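Local coordinates for protein L-threonine 3-dehydrogenase (Clostridioides difficile, PDB 7OL1) that probably catalyses the NAD+-dependent oxidation of L-threonine at its 3-hydroxyl to 2-amino-3-oxobutanoate, at residues Ala208-Arg220 with Met324-Gly338. Sequence-based numbering, arbitrary orientation.
Sequences AVDIYYEALKNKR and MTKDMLEKLSEKGIG
Helix 208-217 and the C-terminal helix 324-334 pack at -58°, their axes 10.2 Å apart at closest approach, in the extended short-chain dehydrogenase fold of this epimerase/dehydratase family. Their CA atoms come nearest at Y212 and L329; beyond G336, whose phi is positive, the chain end turns back so that G338 lies beside L216.

The join is a knob into a hole: Y212 drops its ring among M324, T325, M328 and L329. With CG anti to the carbonyl carbon (chi1 -69°), the ring reaches over to the second helix and its face receives M328 CB, a CH-pi contact 3.8 Å from the ring centroid. M328 then bends at chi2 and chi3, which carries its methyl CE back to Y212 CD2, while SD stands above the same ring at a distance as a Met-aromatic partner. L329 CD2 and T325 CG2 lie at the ring's edge. At the far end Y212 OH gives a hydrogen bond to T325 OG1 (2.9 Å), and T325 OG1 is itself hydrogen-bonded to L321 O, one turn earlier, so the tyrosine's polar end joins the backbone of its partner helix through the threonine. I272 and I276 of helix 269-277 also touch Y212, placing it where three helices meet.

Further along, L332 sets both methyls against the Y213 ring, CD2 near CE1 and CD1 at the CD1-CE1 side, the side chains crossing at about a right angle; L332 CD1 also packs on Y212 CB. L216 sets CG against L329 CD2 (3.8 Å) and CD1 against L332 CB. From the returning tail I337 closes this apolar row, CG2 against L216 CB (3.7 Å), and just beyond it G338 CA makes a C-H...O contact of 3.3 Å with L216 O.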
# COMPACT_ATOMS: atom_id res chain seq x y z
N ALA A 208 -27.30 9.62 -3.66
CA ALA A 208 -28.30 8.61 -4.06
C ALA A 208 -29.18 8.20 -2.87
O ALA A 208 -30.15 7.50 -3.12
CB ALA A 208 -27.66 7.40 -4.69
N VAL A 209 -28.84 8.59 -1.63
CA VAL A 209 -29.72 8.37 -0.45
C VAL A 209 -30.63 9.59 -0.27
O VAL A 209 -31.86 9.41 -0.38
CB VAL A 209 -28.93 8.05 0.83
CG1 VAL A 209 -29.86 7.74 1.99
CG2 VAL A 209 -27.96 6.90 0.61
N ASP A 210 -30.04 10.78 -0.07
CA ASP A 210 -30.76 12.07 0.15
C ASP A 210 -31.83 12.30 -0.93
O ASP A 210 -32.86 12.90 -0.60
CB ASP A 210 -29.78 13.25 0.22
CG ASP A 210 -30.23 14.42 1.10
OD1 ASP A 210 -31.25 14.28 1.82
OD2 ASP A 210 -29.53 15.46 1.07
N ILE A 211 -31.61 11.86 -2.17
CA ILE A 211 -32.58 12.03 -3.29
C ILE A 211 -33.94 11.46 -2.88
O ILE A 211 -34.96 12.08 -3.22
CB ILE A 211 -32.08 11.40 -4.60
CG1 ILE A 211 -32.88 11.90 -5.81
CG2 ILE A 211 -32.10 9.87 -4.52
CD1 ILE A 211 -32.34 11.44 -7.14
N TYR A 212 -33.97 10.31 -2.20
CA TYR A 212 -35.24 9.62 -1.82
C TYR A 212 -35.92 10.40 -0.68
O TYR A 212 -37.17 10.44 -0.65
CB TYR A 212 -34.98 8.17 -1.40
CG TYR A 212 -34.55 7.26 -2.52
CD1 TYR A 212 -35.47 6.80 -3.45
CD2 TYR A 212 -33.25 6.82 -2.64
CE1 TYR A 212 -35.09 5.94 -4.47
CE2 TYR A 212 -32.86 5.98 -3.66
CZ TYR A 212 -33.78 5.53 -4.59
OH TYR A 212 -33.40 4.69 -5.59
N TYR A 213 -35.13 10.99 0.22
CA TYR A 213 -35.61 11.85 1.34
C TYR A 213 -36.28 13.08 0.70
O TYR A 213 -37.50 13.23 0.87
CB TYR A 213 -34.49 12.17 2.35
CG TYR A 213 -34.16 11.07 3.34
CD1 TYR A 213 -33.70 9.84 2.90
CD2 TYR A 213 -34.29 11.24 4.71
CE1 TYR A 213 -33.37 8.82 3.78
CE2 TYR A 213 -33.98 10.22 5.61
CZ TYR A 213 -33.51 9.01 5.14
OH TYR A 213 -33.17 7.97 5.95
N GLU A 214 -35.55 13.85 -0.10
CA GLU A 214 -36.06 15.11 -0.71
C GLU A 214 -37.18 14.82 -1.73
O GLU A 214 -37.72 15.81 -2.24
CB GLU A 214 -34.95 15.92 -1.40
CG GLU A 214 -33.84 16.39 -0.47
CD GLU A 214 -34.28 17.22 0.72
OE1 GLU A 214 -35.28 17.95 0.59
OE2 GLU A 214 -33.63 17.13 1.78
N ALA A 215 -37.51 13.56 -2.02
CA ALA A 215 -38.57 13.17 -2.99
C ALA A 215 -39.93 13.08 -2.29
O ALA A 215 -40.94 13.55 -2.86
CB ALA A 215 -38.23 11.86 -3.67
N LEU A 216 -39.95 12.48 -1.10
CA LEU A 216 -41.16 12.28 -0.27
C LEU A 216 -41.42 13.51 0.61
O LEU A 216 -42.55 13.62 1.14
CB LEU A 216 -40.95 11.02 0.58
CG LEU A 216 -40.94 9.69 -0.18
CD1 LEU A 216 -40.72 8.53 0.78
CD2 LEU A 216 -42.23 9.50 -0.96
N LYS A 217 -40.41 14.40 0.74
CA LYS A 217 -40.37 15.53 1.72
C LYS A 217 -40.81 16.80 0.98
O LYS A 217 -41.87 17.34 1.35
CB LYS A 217 -39.00 15.55 2.41
CG LYS A 217 -38.55 16.83 3.11
CD LYS A 217 -37.46 16.59 4.17
CE LYS A 217 -36.30 17.57 4.15
NZ LYS A 217 -36.75 18.98 4.04
N ASN A 218 -40.06 17.25 -0.04
CA ASN A 218 -40.56 18.19 -1.08
C ASN A 218 -41.09 17.32 -2.23
O ASN A 218 -41.73 16.28 -1.94
CB ASN A 218 -39.49 19.18 -1.56
CG ASN A 218 -38.85 19.99 -0.45
OD1 ASN A 218 -38.74 19.53 0.68
ND2 ASN A 218 -38.41 21.19 -0.78
N LYS A 219 -40.83 17.70 -3.48
CA LYS A 219 -40.97 16.82 -4.67
C LYS A 219 -39.78 17.08 -5.59
O LYS A 219 -39.86 16.76 -6.79
CB LYS A 219 -42.32 17.11 -5.34
CG LYS A 219 -43.12 15.88 -5.77
CD LYS A 219 -43.71 15.09 -4.63
CE LYS A 219 -44.84 15.81 -3.92
NZ LYS A 219 -45.49 14.94 -2.91
N ARG A 220 -38.69 17.61 -5.01
CA ARG A 220 -37.62 18.38 -5.69
C ARG A 220 -36.28 18.04 -5.00
O ARG A 220 -36.24 18.13 -3.75
CB ARG A 220 -38.05 19.86 -5.68
CG ARG A 220 -36.94 20.91 -5.57
CD ARG A 220 -36.86 21.62 -4.22
NE ARG A 220 -36.43 20.75 -3.12
CZ ARG A 220 -35.34 20.91 -2.35
NH1 ARG A 220 -34.50 21.92 -2.52
NH2 ARG A 220 -35.08 20.02 -1.40
N MET A 324 -34.79 -1.29 -6.03
CA MET A 324 -34.30 -0.40 -4.96
C MET A 324 -35.27 0.78 -4.79
O MET A 324 -35.80 0.95 -3.68
CB MET A 324 -32.90 0.13 -5.28
CG MET A 324 -32.32 0.98 -4.17
SD MET A 324 -30.56 1.21 -4.37
CE MET A 324 -30.52 2.61 -5.50
N THR A 325 -35.48 1.57 -5.85
CA THR A 325 -36.30 2.81 -5.79
C THR A 325 -37.67 2.52 -5.16
O THR A 325 -38.12 3.32 -4.33
CB THR A 325 -36.44 3.46 -7.17
OG1 THR A 325 -35.14 3.70 -7.71
CG2 THR A 325 -37.22 4.76 -7.12
N LYS A 326 -38.33 1.41 -5.53
CA LYS A 326 -39.66 1.06 -4.96
C LYS A 326 -39.48 0.89 -3.45
O LYS A 326 -40.12 1.65 -2.68
CB LYS A 326 -40.26 -0.18 -5.64
CG LYS A 326 -41.79 -0.24 -5.62
CD LYS A 326 -42.39 -1.60 -5.97
CE LYS A 326 -42.13 -2.01 -7.41
NZ LYS A 326 -41.62 -3.40 -7.48
N ASP A 327 -38.60 -0.03 -3.05
CA ASP A 327 -38.35 -0.42 -1.63
C ASP A 327 -37.90 0.78 -0.79
O ASP A 327 -38.23 0.80 0.40
CB ASP A 327 -37.29 -1.51 -1.50
CG ASP A 327 -37.41 -2.28 -0.20
OD1 ASP A 327 -38.40 -3.03 -0.07
OD2 ASP A 327 -36.51 -2.12 0.66
N MET A 328 -37.16 1.74 -1.36
CA MET A 328 -36.66 2.90 -0.57
C MET A 328 -37.84 3.79 -0.19
O MET A 328 -37.87 4.29 0.96
CB MET A 328 -35.60 3.70 -1.32
CG MET A 328 -34.22 3.09 -1.19
SD MET A 328 -33.58 3.17 0.51
CE MET A 328 -33.09 4.89 0.57
N LEU A 329 -38.80 3.97 -1.10
CA LEU A 329 -39.92 4.92 -0.90
C LEU A 329 -40.96 4.29 0.03
O LEU A 329 -41.56 5.04 0.81
CB LEU A 329 -40.48 5.31 -2.27
CG LEU A 329 -39.49 6.07 -3.18
CD1 LEU A 329 -40.04 6.25 -4.59
CD2 LEU A 329 -39.13 7.42 -2.58
N GLU A 330 -41.11 2.96 0.03
CA GLU A 330 -41.89 2.22 1.05
C GLU A 330 -41.25 2.43 2.43
O GLU A 330 -41.95 2.96 3.32
CB GLU A 330 -41.95 0.71 0.75
CG GLU A 330 -42.67 0.35 -0.53
CD GLU A 330 -42.68 -1.13 -0.86
OE1 GLU A 330 -42.54 -1.96 0.08
OE2 GLU A 330 -42.81 -1.45 -2.06
N LYS A 331 -39.97 2.04 2.57
CA LYS A 331 -39.21 1.97 3.86
C LYS A 331 -38.97 3.39 4.43
O LYS A 331 -38.74 3.48 5.66
CB LYS A 331 -37.88 1.22 3.71
CG LYS A 331 -37.88 -0.26 4.09
CD LYS A 331 -38.70 -1.13 3.19
CE LYS A 331 -39.05 -2.47 3.80
NZ LYS A 331 -38.06 -3.50 3.42
N LEU A 332 -39.02 4.44 3.60
CA LEU A 332 -38.89 5.84 4.08
C LEU A 332 -40.26 6.44 4.46
O LEU A 332 -40.27 7.55 5.03
CB LEU A 332 -38.21 6.69 3.00
CG LEU A 332 -36.70 6.55 2.87
CD1 LEU A 332 -36.16 7.51 1.83
CD2 LEU A 332 -35.99 6.78 4.20
N SER A 333 -41.37 5.76 4.14
CA SER A 333 -42.75 6.20 4.48
C SER A 333 -43.19 5.56 5.80
O SER A 333 -43.58 6.31 6.71
CB SER A 333 -43.72 5.91 3.37
OG SER A 333 -43.78 7.03 2.50
N GLU A 334 -43.11 4.23 5.88
CA GLU A 334 -43.15 3.42 7.14
C GLU A 334 -42.37 4.14 8.27
O GLU A 334 -42.86 4.13 9.42
CB GLU A 334 -42.60 2.03 6.83
CG GLU A 334 -42.10 1.23 8.03
CD GLU A 334 -40.98 0.25 7.71
OE1 GLU A 334 -39.86 0.71 7.43
OE2 GLU A 334 -41.24 -0.99 7.72
N LYS A 335 -41.20 4.71 7.97
CA LYS A 335 -40.35 5.44 8.95
C LYS A 335 -40.90 6.87 9.16
O LYS A 335 -40.56 7.47 10.19
CB LYS A 335 -38.88 5.45 8.48
CG LYS A 335 -37.82 5.45 9.58
CD LYS A 335 -36.39 5.18 9.10
CE LYS A 335 -36.17 3.76 8.61
NZ LYS A 335 -36.03 2.77 9.72
N GLY A 336 -41.67 7.40 8.20
CA GLY A 336 -42.45 8.65 8.34
C GLY A 336 -41.70 9.88 7.85
O GLY A 336 -41.21 10.64 8.71
N ILE A 337 -41.63 10.11 6.53
CA ILE A 337 -40.98 11.31 5.90
C ILE A 337 -42.02 12.17 5.15
O ILE A 337 -41.85 13.41 5.16
CB ILE A 337 -39.76 10.88 5.04
CG1 ILE A 337 -38.47 10.74 5.86
CG2 ILE A 337 -39.53 11.82 3.87
CD1 ILE A 337 -38.27 9.38 6.48
N GLY A 338 -43.08 11.58 4.56
CA GLY A 338 -44.07 12.27 3.69
C GLY A 338 -45.27 12.83 4.46
O GLY A 338 -45.30 13.04 5.69